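Local coordinates for monosaccharide ABC transporter substrate-binding protein, CUT2 family (PDB 4YHS) that probably binds a sugar or a related small solute in the periplasm and delivers it to an ABC importer of the CUT2 family, at residues 188-193 against 247-252; 251-256 against 275-280. All blocks are in the same frame, centred on the assembly; numbering follows the deposited sequence.

Contact 1: residues 188-193 against 247-252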
loop_
_atom_site.group_PDB
_atom_site.type_symbol
_atom_site.label_atom_id
_atom_site.label_comp_id
_atom_site.label_asym_id
_atom_site.label_seq_id
_atom_site.Cartn_x
_atom_site.Cartn_y
_atom_site.Cartn_z
ATOM N N VAL A 188 13.031 14.729 -14.924
ATOM C CA VAL A 188 12.132 14.442 -13.812
ATOM C C VAL A 188 12.743 14.926 -12.505
ATOM O O VAL A 188 13.863 14.553 -12.173
ATOM C CB VAL A 188 11.849 12.933 -13.655
ATOM C CG1 VAL A 188 10.982 12.686 -12.431
ATOM C CG2 VAL A 188 11.201 12.348 -14.937
ATOM N N GLY A 189 11.974 15.698 -11.745
ATOM C CA GLY A 189 12.328 16.022 -10.376
ATOM C C GLY A 189 11.721 14.930 -9.521
ATOM O O GLY A 189 10.555 14.651 -9.655
ATOM N N TRP A 190 12.543 14.299 -8.690
ATOM C CA TRP A 190 12.181 13.087 -7.935
ATOM C C TRP A 190 12.343 13.361 -6.439
ATOM O O TRP A 190 13.421 13.781 -5.990
ATOM C CB TRP A 190 13.051 11.932 -8.425
ATOM C CG TRP A 190 12.907 10.595 -7.715
ATOM C CD1 TRP A 190 13.909 9.894 -7.149
ATOM C CD2 TRP A 190 11.714 9.809 -7.529
ATOM N NE1 TRP A 190 13.441 8.728 -6.609
ATOM C CE2 TRP A 190 12.096 8.644 -6.831
ATOM C CE3 TRP A 190 10.380 9.972 -7.882
ATOM C CZ2 TRP A 190 11.187 7.648 -6.482
ATOM C CZ3 TRP A 190 9.470 8.984 -7.530
ATOM C CH2 TRP A 190 9.871 7.847 -6.846
ATOM N N PHE A 191 11.268 13.113 -5.685
ATOM C CA PHE A 191 11.131 13.534 -4.298
ATOM C C PHE A 191 10.630 12.356 -3.494
ATOM O O PHE A 191 9.432 12.246 -3.248
ATOM C CB PHE A 191 10.165 14.702 -4.195
ATOM C CG PHE A 191 10.578 15.879 -5.034
ATOM C CD1 PHE A 191 11.447 16.844 -4.537
ATOM C CD2 PHE A 191 10.131 16.007 -6.334
ATOM C CE1 PHE A 191 11.837 17.927 -5.321
ATOM C CE2 PHE A 191 10.532 17.097 -7.122
ATOM C CZ PHE A 191 11.398 18.043 -6.605
ATOM N N PRO A 192 11.549 11.461 -3.091
ATOM C CA PRO A 192 11.125 10.123 -2.652
ATOM C C PRO A 192 10.644 10.012 -1.204
ATOM O O PRO A 192 10.042 8.981 -0.863
ATOM C CB PRO A 192 12.386 9.270 -2.886
ATOM C CG PRO A 192 13.505 10.237 -2.894
ATOM C CD PRO A 192 12.974 11.510 -3.434
ATOM N N GLY A 193 10.852 11.037 -0.388
ATOM C CA GLY A 193 10.431 10.971 1.014
ATOM C C GLY A 193 11.663 10.948 1.912
ATOM O O GLY A 193 12.733 11.332 1.488
ATOM N N TYR A 247 8.496 16.735 -15.333
ATOM C CA TYR A 247 7.701 16.014 -14.332
ATOM C C TYR A 247 8.223 16.226 -12.936
ATOM O O TYR A 247 9.430 16.279 -12.724
ATOM C CB TYR A 247 7.688 14.505 -14.573
ATOM C CG TYR A 247 7.126 14.102 -15.895
ATOM C CD1 TYR A 247 5.767 14.058 -16.098
ATOM C CD2 TYR A 247 7.969 13.775 -16.945
ATOM C CE1 TYR A 247 5.242 13.689 -17.310
ATOM C CE2 TYR A 247 7.457 13.405 -18.183
ATOM C CZ TYR A 247 6.077 13.357 -18.342
ATOM O OH TYR A 247 5.516 13.000 -19.538
ATOM N N VAL A 248 7.285 16.318 -11.997
ATOM C CA VAL A 248 7.566 16.312 -10.576
ATOM C C VAL A 248 6.950 15.034 -10.027
ATOM O O VAL A 248 5.730 14.853 -10.080
ATOM C CB VAL A 248 6.988 17.548 -9.881
ATOM C CG1 VAL A 248 6.944 17.384 -8.352
ATOM C CG2 VAL A 248 7.786 18.770 -10.290
ATOM N N ALA A 249 7.797 14.123 -9.577
ATOM C CA ALA A 249 7.321 12.845 -9.072
ATOM C C ALA A 249 7.885 12.597 -7.700
ATOM O O ALA A 249 9.033 12.943 -7.414
ATOM C CB ALA A 249 7.710 11.709 -9.990
ATOM N N GLY A 250 7.088 11.948 -6.858
ATOM C CA GLY A 250 7.586 11.609 -5.534
ATOM C C GLY A 250 6.468 11.159 -4.616
ATOM O O GLY A 250 5.532 10.507 -5.068
ATOM N N THR A 251 6.556 11.476 -3.327
ATOM C CA THR A 251 5.523 11.004 -2.422
ATOM C C THR A 251 4.175 11.639 -2.768
ATOM O O THR A 251 4.085 12.684 -3.447
ATOM C CB THR A 251 5.819 11.310 -0.948
ATOM O OG1 THR A 251 5.629 12.702 -0.708
ATOM C CG2 THR A 251 7.266 10.902 -0.558
ATOM N N ALA A 252 3.117 11.018 -2.266
ATOM C CA ALA A 252 1.779 11.583 -2.438
ATOM C C ALA A 252 1.715 12.971 -1.832
ATOM O O ALA A 252 1.082 13.873 -2.378
ATOM C CB ALA A 252 0.727 10.664 -1.801
#

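Contact 2: residues 251-256 against 275-280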
loop_
_atom_site.group_PDB
_atom_site.type_symbol
_atom_site.label_atom_id
_atom_site.label_comp_id
_atom_site.label_asym_id
_atom_site.label_seq_id
_atom_site.Cartn_x
_atom_site.Cartn_y
_atom_site.Cartn_z
ATOM N N THR A 251 6.556 11.476 -3.327
ATOM C CA THR A 251 5.523 11.004 -2.422
ATOM C C THR A 251 4.175 11.639 -2.768
ATOM O O THR A 251 4.085 12.684 -3.447
ATOM C CB THR A 251 5.819 11.310 -0.948
ATOM O OG1 THR A 251 5.629 12.702 -0.708
ATOM C CG2 THR A 251 7.266 10.902 -0.558
ATOM N N ALA A 252 3.117 11.018 -2.266
ATOM C CA ALA A 252 1.779 11.583 -2.438
ATOM C C ALA A 252 1.715 12.971 -1.832
ATOM O O ALA A 252 1.082 13.873 -2.378
ATOM C CB ALA A 252 0.727 10.664 -1.801
ATOM N N VAL A 253 2.374 13.156 -0.694
ATOM C CA VAL A 253 2.440 14.470 -0.062
ATOM C C VAL A 253 3.033 15.512 -1.030
ATOM O O VAL A 253 2.569 16.660 -1.123
ATOM C CB VAL A 253 3.274 14.409 1.233
ATOM C CG1 VAL A 253 3.448 15.801 1.835
ATOM C CG2 VAL A 253 2.588 13.470 2.216
ATOM N N THR A 254 4.088 15.103 -1.727
ATOM C CA THR A 254 4.768 15.953 -2.696
ATOM C C THR A 254 3.837 16.343 -3.854
ATOM O O THR A 254 3.724 17.523 -4.236
ATOM C CB THR A 254 5.993 15.236 -3.306
ATOM O OG1 THR A 254 6.790 14.624 -2.282
ATOM C CG2 THR A 254 6.846 16.225 -4.060
ATOM N N ALA A 255 3.178 15.343 -4.419
ATOM C CA ALA A 255 2.269 15.577 -5.568
ATOM C C ALA A 255 1.102 16.455 -5.142
ATOM O O ALA A 255 0.731 17.373 -5.871
ATOM C CB ALA A 255 1.762 14.287 -6.102
ATOM N N GLU A 256 0.525 16.185 -3.973
ATOM C CA GLU A 256 -0.589 17.022 -3.515
ATOM C C GLU A 256 -0.158 18.457 -3.277
ATOM O O GLU A 256 -0.845 19.390 -3.702
ATOM C CB GLU A 256 -1.225 16.457 -2.255
ATOM C CG GLU A 256 -1.826 15.085 -2.439
ATOM C CD GLU A 256 -2.392 14.519 -1.132
ATOM O OE1 GLU A 256 -2.060 13.365 -0.761
ATOM O OE2 GLU A 256 -3.171 15.247 -0.493
ATOM N N ALA A 275 2.675 10.665 -8.191
ATOM C CA ALA A 275 3.021 10.123 -6.885
ATOM C C ALA A 275 3.362 8.638 -7.065
ATOM O O ALA A 275 2.904 8.020 -8.040
ATOM C CB ALA A 275 1.864 10.306 -5.884
ATOM N N PHE A 276 4.159 8.060 -6.160
ATOM C CA PHE A 276 4.414 6.616 -6.240
ATOM C C PHE A 276 3.569 5.826 -5.235
ATOM O O PHE A 276 3.793 4.626 -5.034
ATOM C CB PHE A 276 5.914 6.264 -6.080
ATOM C CG PHE A 276 6.529 6.617 -4.750
ATOM C CD1 PHE A 276 6.530 5.707 -3.697
ATOM C CD2 PHE A 276 7.192 7.823 -4.588
ATOM C CE1 PHE A 276 7.147 6.017 -2.472
ATOM C CE2 PHE A 276 7.821 8.126 -3.393
ATOM C CZ PHE A 276 7.793 7.231 -2.330
ATOM N N TYR A 277 2.533 6.471 -4.718
ATOM C CA TYR A 277 1.525 5.744 -3.936
ATOM C C TYR A 277 0.209 6.557 -3.876
ATOM O O TYR A 277 0.136 7.713 -4.332
ATOM C CB TYR A 277 2.081 5.373 -2.527
ATOM C CG TYR A 277 2.406 6.496 -1.573
ATOM C CD1 TYR A 277 1.443 6.983 -0.681
ATOM C CD2 TYR A 277 3.679 7.041 -1.515
ATOM C CE1 TYR A 277 1.729 7.990 0.198
ATOM C CE2 TYR A 277 3.973 8.073 -0.642
ATOM C CZ TYR A 277 3.006 8.535 0.220
ATOM O OH TYR A 277 3.291 9.563 1.085
HETATM N N MSE A 278 -0.856 5.922 -3.374
HETATM C CA MSE A 278 -2.211 6.461 -3.509
HETATM C C MSE A 278 -2.776 6.995 -2.201
HETATM O O MSE A 278 -2.614 6.359 -1.152
HETATM C CB MSE A 278 -3.144 5.362 -4.041
HETATM C CG MSE A 278 -4.570 5.798 -4.261
HETATM SE SE MSE A 278 -4.720 7.192 -5.662
HETATM C CE MSE A 278 -4.015 6.202 -7.187
ATOM N N THR A 279 -3.435 8.153 -2.293
ATOM C CA THR A 279 -4.118 8.816 -1.161
ATOM C C THR A 279 -5.387 9.445 -1.705
ATOM O O THR A 279 -5.499 9.618 -2.914
ATOM C CB THR A 279 -3.311 9.924 -0.538
ATOM O OG1 THR A 279 -3.126 10.950 -1.510
ATOM C CG2 THR A 279 -1.957 9.430 -0.017
ATOM N N PRO A 280 -6.333 9.813 -0.826
ATOM C CA PRO A 280 -7.509 10.513 -1.360
ATOM C C PRO A 280 -7.158 11.820 -2.100
ATOM O O PRO A 280 -7.795 12.117 -3.119
ATOM C CB PRO A 280 -8.354 10.771 -0.104
ATOM C CG PRO A 280 -8.016 9.621 0.791
ATOM C CD PRO A 280 -6.521 9.433 0.583
#

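Contact 1: residues 188-193 against 247-252
Trp190 and Ala249 sit side by side, on the same face of neighbouring parallel strands, 188-191 and 247-250, of the four-stranded parallel sheet in one lobe of this periplasmic binding protein. The methyl of Ala249 lies at the edge of the indole, in its plane, with CB 3.8 Å from CE3 of Trp190. CG of Trp190 is anti to the backbone N (chi1 176°), and the six-membered ring reaches across to the second strand until CZ3 meets CA of Gly250. Pro192 CB lies above one face of the indole, toward its rim. Trp190 NE1 is hydrogen-bonded to Asn204 OD1, and Phe207 stacks on the ring. Val188 is on this side of the sheet too, where its CG2 touches CD2 of Tyr247 at 4.1 Å as the two side chains cross at a slant. The ring of Tyr247 leads away, and its OH is hydrogen-bonded to His179 NE2.

Phe191 points to the other side of the sheet. CE2 of its ring meets Val248 CG1 at 3.8 Å, and the edge of the ring lies near Ala249 O. Helix 228-241 packs on this ring. Gly189 leaves room for it: a CB there would be crowded by CE2 of Phe191.

The backbones pair as a parallel ladder. Ala249 N bonds to Gly189 O at 2.8 Å, almost straight at 178°. At the far end, Thr251 N bonds to Phe191 O, and Thr251 CG2 lies 3.4 Å from Pro192 O.

Contact 2: residues 251-256 against 275-280
Ala252 sits over one face of the Tyr277 ring, in the first turn of the helix that starts at 252. This is a CH-pi contact: Ala252 CB is 3.9 Å from the centroid of the Tyr277 ring and 27° off the ring normal. The backbone N of Ala252 lies over a face of the ring as well, 3.5 Å from CE2 of Tyr277. CG of Tyr277 stands between its own backbone N and carbonyl carbon (chi1 65°), and this turns the ring up against the helix start. A serine in place of Tyr277 would probably leave the Ala252 methyl without its aromatic cover and open a gap beside Thr251.

Other contacts are purely apolar. Ala275 CB packs on Ala255 CB at 4.0 Å and also touches Ala252 CA. The Ala252 methyl CB meets Thr279 CG2 closely, at 3.5 Å. Thr251 and Phe276 run side by side, with CG2 of Thr251 4.0 Å from CE2 of Phe276.

One hydrogen bond joins the two segments. Thr279 OG1 donates to Glu256 OE1 at 2.7 Å, meeting the carboxylate from above its plane. Thr279 is the N-cap of helix 280-287, and the same OG1 accepts from Val282 N, so one hydroxyl links that helix to Glu256 of helix 252-264. Thr251, the N-cap of helix 252-264, gives its OG1 hydrogen to Thr254 OG1.

The nearest atoms of the Tyr277 side chain and a bound bis-tris molecule are about 3 Å apart. The bis-tris is probably from the crystallisation liquor but may mark the solute pocket. The contact joins the N-terminal end of helix 252-264 to the loop between strand 272-275 and helix 280-287. Val282 of the latter helix packs against Ala252, Glu256 and Ala275, while Phe276 and Tyr277 reach helix 164-178.

Both contacts belong to the same lobe, and their centres are about 9 Å apart. Contact 1 is fully buried and holds two strands together, mostly by backbone hydrogen bonds. Contact 2 is only partly buried. It lies where the chain leaves the sheet, and side chains carry it. Thr251 and Ala252 belong to both, since strand 247-250 runs straight into helix 252-264. The two also touch directly: Gly250 O and Phe276 N probably form a hydrogen bond at 3.0 Å, and Trp190 packs against the Phe276 ring. Phe276 thus joins the two contacts, and next to it Tyr277 lies beside the bound bis-tris.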